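Local coordinates for protein tRNA (guanine(9)-N1)-methyltransferase (Schizosaccharomyces pombe, PDB 4JWH) that catalyses the S-adenosyl-L-methionine-dependent methylation of guanosine at position 9 of cytoplasmic tRNA on its N1 atom, leaving S-adenosyl-L-homocysteine as by-product, at residues A[105-110]-A[176-181]; A[128-133]-A[257-262]; A[140-145]-A[263-268]; A[236-241]-A[268-273]. One frame throughout, in Å; residues are numbered along the deposited sequence.

Interaction 1 of 4, residues A[105-110]-A[176-181]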
# COMPACT_ATOMS: atom_id res chain seq x y z
N ARG A 105 -7.21 3.08 -7.37
CA ARG A 105 -6.74 3.85 -6.22
C ARG A 105 -6.04 2.87 -5.29
O ARG A 105 -6.56 1.80 -5.03
CB ARG A 105 -7.88 4.52 -5.46
CG ARG A 105 -8.34 5.87 -6.04
CD ARG A 105 -8.76 5.76 -7.50
NE ARG A 105 -9.80 4.76 -7.75
CZ ARG A 105 -11.11 4.95 -7.57
NH1 ARG A 105 -11.56 6.11 -7.08
NH2 ARG A 105 -11.96 3.97 -7.87
N ILE A 106 -4.86 3.25 -4.80
CA ILE A 106 -4.24 2.50 -3.69
C ILE A 106 -4.12 3.41 -2.49
O ILE A 106 -3.61 4.51 -2.60
CB ILE A 106 -2.86 1.86 -4.07
CG1 ILE A 106 -3.05 0.82 -5.20
CG2 ILE A 106 -2.15 1.29 -2.79
CD1 ILE A 106 -1.77 0.02 -5.61
N VAL A 107 -4.60 2.95 -1.35
CA VAL A 107 -4.63 3.76 -0.13
C VAL A 107 -3.60 3.27 0.89
O VAL A 107 -3.63 2.10 1.32
CB VAL A 107 -6.02 3.68 0.55
CG1 VAL A 107 -6.03 4.40 1.86
CG2 VAL A 107 -7.14 4.18 -0.39
N LEU A 108 -2.73 4.18 1.33
CA LEU A 108 -1.96 3.93 2.54
C LEU A 108 -2.77 4.42 3.74
O LEU A 108 -3.04 5.64 3.90
CB LEU A 108 -0.57 4.57 2.46
CG LEU A 108 0.20 4.34 1.15
CD1 LEU A 108 1.56 5.01 1.15
CD2 LEU A 108 0.29 2.83 0.76
N ASP A 109 -3.21 3.46 4.57
CA ASP A 109 -4.04 3.75 5.73
C ASP A 109 -3.09 4.15 6.86
O ASP A 109 -2.47 3.30 7.50
CB ASP A 109 -4.88 2.53 6.14
CG ASP A 109 -5.62 2.73 7.46
OD1 ASP A 109 -5.80 3.88 7.94
OD2 ASP A 109 -6.08 1.71 8.01
N CYS A 110 -2.98 5.45 7.08
CA CYS A 110 -2.01 5.95 8.04
C CYS A 110 -2.63 6.25 9.40
O CYS A 110 -2.25 7.21 10.04
CB CYS A 110 -1.29 7.20 7.50
SG CYS A 110 -0.37 6.97 5.96
N LYS A 176 -8.65 12.88 6.22
CA LYS A 176 -9.82 11.99 6.18
C LYS A 176 -9.37 10.54 6.24
O LYS A 176 -8.31 10.17 5.69
CB LYS A 176 -10.68 12.19 4.91
CG LYS A 176 -11.35 13.59 4.83
CD LYS A 176 -12.25 13.66 3.59
CE LYS A 176 -13.07 14.94 3.56
NZ LYS A 176 -12.24 16.13 3.21
N SER A 177 -10.16 9.74 6.92
CA SER A 177 -10.00 8.27 6.89
C SER A 177 -10.38 7.80 5.50
O SER A 177 -11.06 8.54 4.77
CB SER A 177 -10.94 7.63 7.91
OG SER A 177 -12.27 7.69 7.39
N TYR A 178 -9.94 6.59 5.11
CA TYR A 178 -10.34 6.02 3.82
C TYR A 178 -11.85 5.84 3.74
O TYR A 178 -12.44 6.01 2.67
CB TYR A 178 -9.60 4.69 3.46
CG TYR A 178 -9.69 3.54 4.48
CD1 TYR A 178 -8.61 3.23 5.29
CD2 TYR A 178 -10.82 2.75 4.56
CE1 TYR A 178 -8.69 2.17 6.23
CE2 TYR A 178 -10.89 1.66 5.50
CZ TYR A 178 -9.83 1.40 6.33
OH TYR A 178 -9.89 0.36 7.24
N LEU A 179 -12.46 5.51 4.88
CA LEU A 179 -13.90 5.30 5.00
C LEU A 179 -14.63 6.61 4.71
O LEU A 179 -15.66 6.61 4.05
CB LEU A 179 -14.29 4.73 6.37
CG LEU A 179 -15.66 4.03 6.50
CD1 LEU A 179 -15.79 2.84 5.55
CD2 LEU A 179 -15.96 3.59 7.96
N GLU A 180 -14.06 7.72 5.18
CA GLU A 180 -14.59 9.04 4.90
C GLU A 180 -14.39 9.40 3.45
O GLU A 180 -15.35 9.76 2.78
CB GLU A 180 -13.97 10.12 5.82
CG GLU A 180 -14.39 9.95 7.28
CD GLU A 180 -13.69 10.89 8.25
OE1 GLU A 180 -14.36 11.31 9.23
OE2 GLU A 180 -12.48 11.19 8.10
N GLU A 181 -13.15 9.28 2.96
CA GLU A 181 -12.82 9.66 1.61
C GLU A 181 -13.55 8.83 0.53
O GLU A 181 -13.91 9.37 -0.53
CB GLU A 181 -11.29 9.65 1.44
CG GLU A 181 -10.76 9.94 0.05
CD GLU A 181 -10.85 11.41 -0.34
OE1 GLU A 181 -10.95 11.67 -1.55
OE2 GLU A 181 -10.81 12.29 0.55
O HOH W 1 -7.33 5.81 6.99
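Y178 packs against D109 with its ring edge and against V107 with its CB in a buried strand-to-helix contact of the SPOUT methyltransferase domain, where short helix 178-181 lies against strand 105-109 of the parallel sheet. No direct hydrogen bond joins the segments; an edge-on ring-to-carboxylate approach, one apolar touch and a bridging water do. The carboxylate of D109 meets the rim of the tyrosine ring near the ring plane, OD2 of D109 standing 3.2 Å from CE1 of Y178, the flat groups turned 89° to each other. A polarised ring C-H facing a carboxylate oxygen is probably mildly favourable, and weaker than the other claims on that oxygen, which takes a hydrogen bond from Y191 and a salt bridge from K227. CG1 of V107 reaches CB of Y178 at 3.9 Å, the side chains crossing at about a right angle. Y178 has CG between its backbone N and carbonyl carbon (chi1 56°), a turn that swings the ring toward D109, while its hydroxyl is hydrogen-bonded to Q231. The helix start is fixed by a capping box: E180 N donates to OG of S177 at 2.8 Å, and S177 N returns a bond to OE2 of E180 at 3.0 Å. A water completes the link, donating to OD1 of D109 at 2.6 Å and accepting a weak bond from the backbone N of Y178 at 3.3 Å.

Interaction 2 of 4, residues A[128-133]-A[257-262]. With SAH (S-adenosyl-L-homocysteine), chain C.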
# COMPACT_ATOMS: atom_id res chain seq x y z
N VAL A 128 6.80 5.05 2.62
CA VAL A 128 5.81 5.87 1.89
C VAL A 128 6.47 6.53 0.69
O VAL A 128 5.89 6.56 -0.39
CB VAL A 128 5.16 6.98 2.78
CG1 VAL A 128 4.40 8.02 1.93
CG2 VAL A 128 4.22 6.34 3.84
N THR A 129 7.67 7.07 0.90
CA THR A 129 8.45 7.68 -0.20
C THR A 129 8.75 6.66 -1.31
O THR A 129 8.62 6.97 -2.50
CB THR A 129 9.75 8.29 0.35
OG1 THR A 129 9.44 9.26 1.36
CG2 THR A 129 10.60 8.94 -0.76
N ARG A 130 9.13 5.43 -0.93
CA ARG A 130 9.39 4.38 -1.92
C ARG A 130 8.13 4.04 -2.71
O ARG A 130 8.23 3.75 -3.90
CB ARG A 130 10.04 3.12 -1.30
CG ARG A 130 11.59 3.14 -1.35
CD ARG A 130 12.25 1.77 -1.12
NE ARG A 130 12.92 1.67 0.18
CZ ARG A 130 13.65 0.61 0.54
NH1 ARG A 130 13.81 -0.41 -0.29
NH2 ARG A 130 14.22 0.57 1.73
N CYS A 131 6.96 4.11 -2.08
CA CYS A 131 5.67 3.85 -2.79
C CYS A 131 5.47 4.91 -3.88
O CYS A 131 5.14 4.58 -5.03
CB CYS A 131 4.45 3.84 -1.87
SG CYS A 131 4.34 2.45 -0.64
N HIS A 132 5.65 6.17 -3.51
CA HIS A 132 5.60 7.23 -4.54
C HIS A 132 6.64 7.01 -5.65
O HIS A 132 6.32 7.14 -6.83
CB HIS A 132 5.77 8.61 -3.92
CG HIS A 132 5.92 9.69 -4.93
ND1 HIS A 132 7.12 10.33 -5.18
CD2 HIS A 132 5.02 10.22 -5.81
CE1 HIS A 132 6.95 11.22 -6.14
NE2 HIS A 132 5.68 11.18 -6.53
N SER A 133 7.87 6.66 -5.29
CA SER A 133 8.92 6.55 -6.34
C SER A 133 8.63 5.37 -7.27
O SER A 133 8.78 5.49 -8.48
CB SER A 133 10.32 6.41 -5.72
OG SER A 133 10.46 7.35 -4.66
N VAL A 257 4.68 -4.51 -0.63
CA VAL A 257 3.33 -4.86 -1.06
C VAL A 257 2.94 -3.92 -2.19
O VAL A 257 2.47 -4.35 -3.23
CB VAL A 257 2.33 -4.71 0.12
CG1 VAL A 257 0.89 -4.76 -0.37
CG2 VAL A 257 2.60 -5.82 1.14
N PHE A 258 3.17 -2.63 -2.00
CA PHE A 258 2.88 -1.66 -3.08
C PHE A 258 3.58 -2.04 -4.39
O PHE A 258 2.96 -2.07 -5.46
CB PHE A 258 3.25 -0.22 -2.71
CG PHE A 258 2.91 0.75 -3.80
CD1 PHE A 258 1.65 1.31 -3.86
CD2 PHE A 258 3.81 1.01 -4.83
CE1 PHE A 258 1.29 2.18 -4.92
CE2 PHE A 258 3.46 1.84 -5.90
CZ PHE A 258 2.19 2.43 -5.93
N GLU A 259 4.89 -2.28 -4.30
CA GLU A 259 5.70 -2.64 -5.45
C GLU A 259 5.17 -3.90 -6.14
O GLU A 259 5.14 -4.00 -7.39
CB GLU A 259 7.16 -2.82 -5.03
CG GLU A 259 7.88 -1.52 -4.62
CD GLU A 259 9.15 -1.81 -3.81
OE1 GLU A 259 9.74 -0.87 -3.27
OE2 GLU A 259 9.53 -3.01 -3.68
N ILE A 260 4.76 -4.89 -5.34
CA ILE A 260 4.21 -6.11 -5.91
C ILE A 260 2.90 -5.83 -6.68
O ILE A 260 2.73 -6.31 -7.80
CB ILE A 260 4.02 -7.20 -4.83
CG1 ILE A 260 5.39 -7.80 -4.43
CG2 ILE A 260 2.97 -8.27 -5.26
CD1 ILE A 260 5.27 -8.43 -3.04
N LEU A 261 2.00 -5.05 -6.09
CA LEU A 261 0.74 -4.68 -6.76
C LEU A 261 1.02 -4.00 -8.08
O LEU A 261 0.43 -4.35 -9.10
CB LEU A 261 -0.12 -3.77 -5.88
CG LEU A 261 -0.49 -4.34 -4.50
CD1 LEU A 261 -1.25 -3.25 -3.72
CD2 LEU A 261 -1.36 -5.60 -4.68
N SER A 262 1.93 -3.04 -8.06
CA SER A 262 2.25 -2.23 -9.21
C SER A 262 2.85 -3.10 -10.33
O SER A 262 2.51 -2.95 -11.52
CB SER A 262 3.22 -1.12 -8.77
OG SER A 262 3.54 -0.24 -9.84
N SAH C . 0.33 -6.61 11.86
CA SAH C . 0.16 -5.63 10.80
CB SAH C . 1.51 -5.56 10.05
CG SAH C . 1.32 -5.44 8.59
SD SAH C . 2.58 -5.18 7.41
C SAH C . -1.16 -5.93 10.10
O SAH C . -1.41 -5.76 8.95
OXT SAH C . -2.08 -6.33 10.75
C5' SAH C . 1.99 -3.75 6.59
C4' SAH C . 0.90 -3.92 5.54
O4' SAH C . 1.34 -4.61 4.41
C3' SAH C . -0.38 -4.63 5.97
O3' SAH C . -1.26 -3.79 6.67
C2' SAH C . -0.96 -5.13 4.69
O2' SAH C . -1.72 -4.12 4.13
C1' SAH C . 0.30 -5.39 3.90
N9 SAH C . 0.67 -6.82 3.84
C8 SAH C . 1.76 -7.36 4.29
N7 SAH C . 1.84 -8.64 4.02
C5 SAH C . 0.78 -8.93 3.34
C6 SAH C . 0.21 -10.13 2.71
N6 SAH C . 0.83 -11.27 2.79
N1 SAH C . -0.93 -10.01 2.08
C2 SAH C . -1.57 -8.85 2.00
N3 SAH C . -1.13 -7.75 2.54
C4 SAH C . 0.02 -7.71 3.21
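C131 and F258 form the apolar centre of a helix-to-helix contact, where 118-137 and 254-267 pack together on the sheet of this SPOUT domain; their CA atoms are 6.2 Å apart. The sulfur contact comes first: SG of C131 touches CB of F258 at 3.5 Å and lies oblique to the ring, 4.7 Å from its centroid, as a Cys sulfur-aromatic contact. The CH-pi part is better aligned, with CB of C131 over one face at 4.2 Å from the centroid and 20° off the normal. F258 carries CG anti to its backbone N (chi1 -178°), which extends the ring across to helix 118-137 and brings its CE2 to 3.3 Å from the backbone O of C131. An alanine at F258 is likely to open a gap under C131 and deprive I106 of the strand below of a packing partner.

The polar component is looser. R130 is modelled in two conformers, so any attraction between it and E259 is doubtful. OE1 of E259 instead accepts a hydrogen bond from N255 of its own helix.

Ligand contact comes from V257, whose CG2 lies 3.5 Å from N9 of S-adenosyl-L-homocysteine. Helix 254-267 thus offers V257 to the cofactor and F258 to the neighbouring helix. With no hydrogen bond across it, the interface depends mainly on dispersion, with C131 laid over one face of the F258 ring, and its character is essentially apolar.

Interaction 3 of 4, residues A[140-145]-A[263-268]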
# COMPACT_ATOMS: atom_id res chain seq x y z
N HIS A 140 2.02 1.35 -15.25
CA HIS A 140 0.66 1.82 -14.99
C HIS A 140 0.52 2.52 -13.64
O HIS A 140 0.11 1.90 -12.67
CB HIS A 140 -0.34 0.64 -15.07
CG HIS A 140 -0.23 -0.15 -16.33
ND1 HIS A 140 -0.61 0.35 -17.55
CD2 HIS A 140 0.27 -1.38 -16.57
CE1 HIS A 140 -0.38 -0.55 -18.49
NE2 HIS A 140 0.16 -1.61 -17.91
N PRO A 141 0.86 3.82 -13.57
CA PRO A 141 0.74 4.47 -12.28
C PRO A 141 -0.71 4.50 -11.83
O PRO A 141 -1.60 4.60 -12.66
CB PRO A 141 1.21 5.91 -12.54
CG PRO A 141 1.63 5.98 -13.94
CD PRO A 141 1.51 4.66 -14.59
N VAL A 142 -0.91 4.43 -10.52
CA VAL A 142 -2.23 4.53 -9.95
C VAL A 142 -2.36 5.87 -9.26
O VAL A 142 -1.38 6.63 -9.21
CB VAL A 142 -2.46 3.39 -8.91
CG1 VAL A 142 -2.36 2.06 -9.60
CG2 VAL A 142 -1.45 3.47 -7.76
N GLU A 143 -3.54 6.13 -8.68
CA GLU A 143 -3.66 7.24 -7.74
C GLU A 143 -3.38 6.73 -6.33
O GLU A 143 -4.11 5.86 -5.79
CB GLU A 143 -5.05 7.94 -7.84
CG GLU A 143 -5.22 8.88 -9.07
CD GLU A 143 -4.37 10.17 -9.08
OE1 GLU A 143 -3.79 10.62 -8.07
OE2 GLU A 143 -4.30 10.78 -10.17
N LEU A 144 -2.30 7.26 -5.76
CA LEU A 144 -1.87 6.97 -4.40
C LEU A 144 -2.51 7.91 -3.38
O LEU A 144 -2.42 9.13 -3.50
CB LEU A 144 -0.33 7.03 -4.31
CG LEU A 144 0.36 6.59 -3.01
CD1 LEU A 144 -0.08 5.17 -2.67
CD2 LEU A 144 1.94 6.68 -3.12
N PHE A 145 -3.16 7.34 -2.36
CA PHE A 145 -3.75 8.12 -1.29
C PHE A 145 -3.03 7.77 -0.03
O PHE A 145 -2.59 6.60 0.15
CB PHE A 145 -5.26 7.84 -1.11
CG PHE A 145 -6.14 8.53 -2.14
CD1 PHE A 145 -7.03 9.56 -1.76
CD2 PHE A 145 -6.09 8.14 -3.47
CE1 PHE A 145 -7.85 10.18 -2.71
CE2 PHE A 145 -6.90 8.75 -4.42
CZ PHE A 145 -7.78 9.80 -4.03
N LEU A 263 3.70 -4.05 -9.94
CA LEU A 263 4.28 -4.96 -10.91
C LEU A 263 3.26 -5.95 -11.49
O LEU A 263 3.36 -6.38 -12.65
CB LEU A 263 5.51 -5.66 -10.34
CG LEU A 263 6.73 -4.72 -10.25
CD1 LEU A 263 7.94 -5.40 -9.55
CD2 LEU A 263 7.15 -4.19 -11.58
N TRP A 264 2.27 -6.30 -10.69
CA TRP A 264 1.21 -7.14 -11.20
C TRP A 264 0.47 -6.40 -12.32
O TRP A 264 0.14 -6.99 -13.34
CB TRP A 264 0.23 -7.61 -10.13
CG TRP A 264 -0.70 -8.66 -10.71
CD1 TRP A 264 -0.48 -9.99 -10.80
CD2 TRP A 264 -1.98 -8.42 -11.34
NE1 TRP A 264 -1.54 -10.62 -11.43
CE2 TRP A 264 -2.48 -9.68 -11.77
CE3 TRP A 264 -2.75 -7.27 -11.57
CZ2 TRP A 264 -3.71 -9.82 -12.43
CZ3 TRP A 264 -3.97 -7.40 -12.22
CH2 TRP A 264 -4.45 -8.67 -12.64
N LEU A 265 0.18 -5.11 -12.12
CA LEU A 265 -0.44 -4.33 -13.20
C LEU A 265 0.35 -4.47 -14.51
O LEU A 265 -0.23 -4.70 -15.58
CB LEU A 265 -0.60 -2.87 -12.80
CG LEU A 265 -1.53 -2.68 -11.61
CD1 LEU A 265 -1.55 -1.24 -11.16
CD2 LEU A 265 -2.95 -3.21 -11.92
N GLU A 266 1.67 -4.35 -14.42
CA GLU A 266 2.53 -4.49 -15.58
C GLU A 266 2.54 -5.91 -16.17
O GLU A 266 2.30 -6.10 -17.36
CB GLU A 266 3.96 -4.08 -15.23
CG GLU A 266 4.92 -4.35 -16.38
CD GLU A 266 6.23 -3.58 -16.30
OE1 GLU A 266 6.35 -2.63 -15.50
OE2 GLU A 266 7.13 -3.94 -17.09
N TYR A 267 2.84 -6.90 -15.33
CA TYR A 267 3.09 -8.25 -15.85
C TYR A 267 1.82 -9.10 -15.90
O TYR A 267 1.72 -10.00 -16.73
CB TYR A 267 4.15 -8.98 -15.00
CG TYR A 267 5.50 -8.28 -14.88
CD1 TYR A 267 6.12 -7.71 -16.00
CD2 TYR A 267 6.16 -8.22 -13.66
CE1 TYR A 267 7.39 -7.07 -15.89
CE2 TYR A 267 7.43 -7.59 -13.54
CZ TYR A 267 8.02 -7.01 -14.65
OH TYR A 267 9.27 -6.40 -14.52
N ARG A 268 0.88 -8.80 -15.00
CA ARG A 268 -0.31 -9.67 -14.76
C ARG A 268 0.02 -11.13 -14.41
O ARG A 268 -0.73 -12.08 -14.75
CB ARG A 268 -1.35 -9.51 -15.87
CG ARG A 268 -1.95 -8.10 -15.89
CD ARG A 268 -2.95 -7.93 -17.01
NE ARG A 268 -4.23 -8.57 -16.70
CZ ARG A 268 -5.25 -7.96 -16.09
NH1 ARG A 268 -5.15 -6.67 -15.74
NH2 ARG A 268 -6.37 -8.64 -15.84
O HOH W 2 1.00 -4.22 -18.60
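H140 and V142 meet L265, packing the C-terminal part of helix 254-267 of the SPOUT domain against the loop that enters strand 143-147 of the parallel sheet, away from the ligand. In the first shell, CG1 of V142 touches CD1 of L265 at 3.7 Å, the side chains at about a right angle. The imidazole of H140 lies by the backbone of the same leucine: its CD2 is 3.5 Å from the O of L265, approaching obliquely, and 3.9 Å from the N of E266, which sits at the ring edge near its plane. L265 places CG anti to its carbonyl carbon (chi1 -63°), and its branch carries CD1 over to V142.

A water forms the next layer. It lies in the plane of the imidazole, 2.8 Å from NE2 of H140, and donates a hydrogen bond to the backbone O of E266 at 2.6 Å. This oxygen belongs to the last turn of the helix, which ends as R268 leaves helical geometry with phi 55°; the bridge therefore ties the histidine to the helix terminus.

Farther out, ND1 of H140 is hydrogen-bonded to the backbone O of V100, so both ring nitrogens have partners, which probably restrains the rotation of the imidazole. E266 turns its carboxylate to a salt bridge with R93, while V142 also packs on I106 and L265 on I104. The contact is mixed: an apolar inner half at V142 and L265 faces the sheet, and a hydrated outer half couples the imidazole to a helix carbonyl through water.

Interaction 4 of 4, residues A[236-241]-A[268-273]. With SAH (S-adenosyl-L-homocysteine), chain C.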
# COMPACT_ATOMS: atom_id res chain seq x y z
N ALA A 236 -8.16 -9.43 1.85
CA ALA A 236 -7.53 -10.40 0.95
C ALA A 236 -6.04 -10.39 1.22
O ALA A 236 -5.43 -9.31 1.41
CB ALA A 236 -7.79 -10.02 -0.50
N LYS A 237 -5.45 -11.59 1.24
CA LYS A 237 -4.00 -11.70 1.30
C LYS A 237 -3.41 -11.94 -0.08
O LYS A 237 -4.07 -12.48 -0.96
CB LYS A 237 -3.58 -12.83 2.23
CG LYS A 237 -3.95 -14.20 1.71
CD LYS A 237 -3.68 -15.22 2.77
CE LYS A 237 -4.51 -16.50 2.53
NZ LYS A 237 -3.59 -17.58 2.97
N LEU A 238 -2.15 -11.56 -0.25
CA LEU A 238 -1.42 -11.79 -1.48
C LEU A 238 -1.28 -13.30 -1.72
O LEU A 238 -1.15 -14.07 -0.75
CB LEU A 238 -0.03 -11.14 -1.40
CG LEU A 238 0.01 -9.61 -1.49
CD1 LEU A 238 1.42 -9.11 -1.31
CD2 LEU A 238 -0.55 -9.14 -2.82
N PRO A 239 -1.31 -13.72 -3.00
CA PRO A 239 -1.21 -15.17 -3.30
C PRO A 239 0.24 -15.67 -3.19
O PRO A 239 0.80 -16.24 -4.13
CB PRO A 239 -1.75 -15.27 -4.73
CG PRO A 239 -1.44 -13.92 -5.35
CD PRO A 239 -1.46 -12.90 -4.23
N ILE A 240 0.83 -15.43 -2.03
CA ILE A 240 2.25 -15.66 -1.82
C ILE A 240 2.54 -17.15 -1.81
O ILE A 240 3.38 -17.63 -2.58
CB ILE A 240 2.73 -14.97 -0.53
CG1 ILE A 240 2.99 -13.49 -0.78
CG2 ILE A 240 3.99 -15.61 -0.01
CD1 ILE A 240 3.57 -12.77 0.39
N ASP A 241 1.85 -17.89 -0.95
CA ASP A 241 1.92 -19.35 -0.99
C ASP A 241 1.50 -19.76 -2.41
O ASP A 241 0.63 -19.11 -3.00
CB ASP A 241 0.98 -19.96 0.06
N ARG A 268 0.88 -8.80 -15.00
CA ARG A 268 -0.31 -9.67 -14.76
C ARG A 268 0.02 -11.13 -14.41
O ARG A 268 -0.73 -12.08 -14.75
CB ARG A 268 -1.35 -9.51 -15.87
CG ARG A 268 -1.95 -8.10 -15.89
CD ARG A 268 -2.95 -7.93 -17.01
NE ARG A 268 -4.23 -8.57 -16.70
CZ ARG A 268 -5.25 -7.96 -16.09
NH1 ARG A 268 -5.15 -6.67 -15.74
NH2 ARG A 268 -6.37 -8.64 -15.84
N ASP A 269 1.12 -11.28 -13.67
CA ASP A 269 1.76 -12.55 -13.35
C ASP A 269 2.28 -12.35 -11.92
O ASP A 269 3.17 -11.50 -11.68
CB ASP A 269 2.89 -12.74 -14.39
CG ASP A 269 3.77 -13.97 -14.14
OD1 ASP A 269 4.51 -14.34 -15.09
OD2 ASP A 269 3.75 -14.57 -13.05
N TRP A 270 1.73 -13.08 -10.95
CA TRP A 270 2.19 -12.84 -9.57
C TRP A 270 3.60 -13.34 -9.39
O TRP A 270 4.36 -12.75 -8.64
CB TRP A 270 1.27 -13.44 -8.49
CG TRP A 270 -0.09 -12.85 -8.48
CD1 TRP A 270 -1.22 -13.39 -9.03
CD2 TRP A 270 -0.48 -11.63 -7.86
NE1 TRP A 270 -2.29 -12.56 -8.82
CE2 TRP A 270 -1.87 -11.47 -8.10
CE3 TRP A 270 0.21 -10.63 -7.14
CZ2 TRP A 270 -2.58 -10.36 -7.65
CZ3 TRP A 270 -0.51 -9.52 -6.69
CH2 TRP A 270 -1.89 -9.39 -6.95
N GLU A 271 3.95 -14.43 -10.07
CA GLU A 271 5.27 -15.05 -9.86
C GLU A 271 6.40 -14.09 -10.25
O GLU A 271 7.38 -13.97 -9.53
CB GLU A 271 5.38 -16.42 -10.55
CG GLU A 271 4.26 -17.35 -10.02
CD GLU A 271 4.26 -18.77 -10.56
OE1 GLU A 271 4.13 -18.96 -11.80
OE2 GLU A 271 4.39 -19.71 -9.73
N LYS A 272 6.21 -13.36 -11.34
CA LYS A 272 7.22 -12.41 -11.78
C LYS A 272 7.37 -11.27 -10.79
O LYS A 272 8.48 -10.82 -10.53
CB LYS A 272 6.91 -11.86 -13.17
CG LYS A 272 8.16 -11.33 -13.83
CD LYS A 272 7.93 -11.05 -15.29
CE LYS A 272 9.17 -10.36 -15.86
NZ LYS A 272 8.98 -10.06 -17.30
N ALA A 273 6.24 -10.78 -10.27
CA ALA A 273 6.22 -9.66 -9.34
C ALA A 273 6.96 -10.07 -8.05
O ALA A 273 7.84 -9.34 -7.56
CB ALA A 273 4.79 -9.26 -9.05
N SAH C . 0.33 -6.61 11.86
CA SAH C . 0.16 -5.63 10.80
CB SAH C . 1.51 -5.56 10.05
CG SAH C . 1.32 -5.44 8.59
SD SAH C . 2.58 -5.18 7.41
C SAH C . -1.16 -5.93 10.10
O SAH C . -1.41 -5.76 8.95
OXT SAH C . -2.08 -6.33 10.75
C5' SAH C . 1.99 -3.75 6.59
C4' SAH C . 0.90 -3.92 5.54
O4' SAH C . 1.34 -4.61 4.41
C3' SAH C . -0.38 -4.63 5.97
O3' SAH C . -1.26 -3.79 6.67
C2' SAH C . -0.96 -5.13 4.69
O2' SAH C . -1.72 -4.12 4.13
C1' SAH C . 0.30 -5.39 3.90
N9 SAH C . 0.67 -6.82 3.84
C8 SAH C . 1.76 -7.36 4.29
N7 SAH C . 1.84 -8.64 4.02
C5 SAH C . 0.78 -8.93 3.34
C6 SAH C . 0.21 -10.13 2.71
N6 SAH C . 0.83 -11.27 2.79
N1 SAH C . -0.93 -10.01 2.08
C2 SAH C . -1.57 -8.85 2.00
N3 SAH C . -1.13 -7.75 2.54
C4 SAH C . 0.02 -7.71 3.21
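W270 receives P239 on the face of its indole, fastening the loop after strand 234-236 to the start of helix 270-277. Along the second segment, R268 leaves the preceding helix with positive phi and forms a salt bridge with E202. D269 follows as the N-cap: its OD2 accepts from the backbone N of K272 at 3.2 Å, the donor standing well above the carboxylate plane.

W270 then makes the contact across the segments. CG of P239 lies 3.5 Å from the centroid of the five-membered ring and 8° off its normal, a CH-pi contact squarely over the face. CD2 of L238 reaches CZ3 of W270 at 3.9 Å, at the six-membered part of the indole. With CG anti to the carbonyl carbon (chi1 -63°), the ring projects from the first helical turn toward the loop, and its NE1 is tied to the backbone O of T201. A serine in place of W270 would probably leave P239 without its aromatic platform and the T201 carbonyl without its indole donor. K272, further on, makes a cation-pi contact with Y267.

The loop so held lines the cofactor pocket. P239 centres an inverse gamma turn, and just before it the backbone N of L238 donates to N1 of S-adenosyl-L-homocysteine at 3.1 Å and 173°, a nearly straight bond that reads the adenine edge.

Within the fold, W270 stacks on W264 and touches I260 of helix 254-267, L238 packs on L261 of that same helix, and the backbone of A236 pairs with strand 189-192 through Y191.

Overall arrangement
Interactions 1 and 3 reach neighbouring strands of one sheet, joined by a probable hydrogen bond from L108 N to F145 O at 2.7 Å. Interaction 2 lies on that sheet: CD1 of I106 is 3.8 Å from CE1 of F258, and L144 packs on both C131 and F258. Interactions 2 and 3 share helix 254-267, their centres about 9 Å apart, while interactions 3 and 4 share R268 at the turn into helix 270-277. Interactions 2 and 4 both touch S-adenosyl-L-homocysteine, through V257 and L238. Interaction 1 is farther away, with the D109 side chain about 7 Å from the ligand, and its centre is about 23 Å from that of interaction 4.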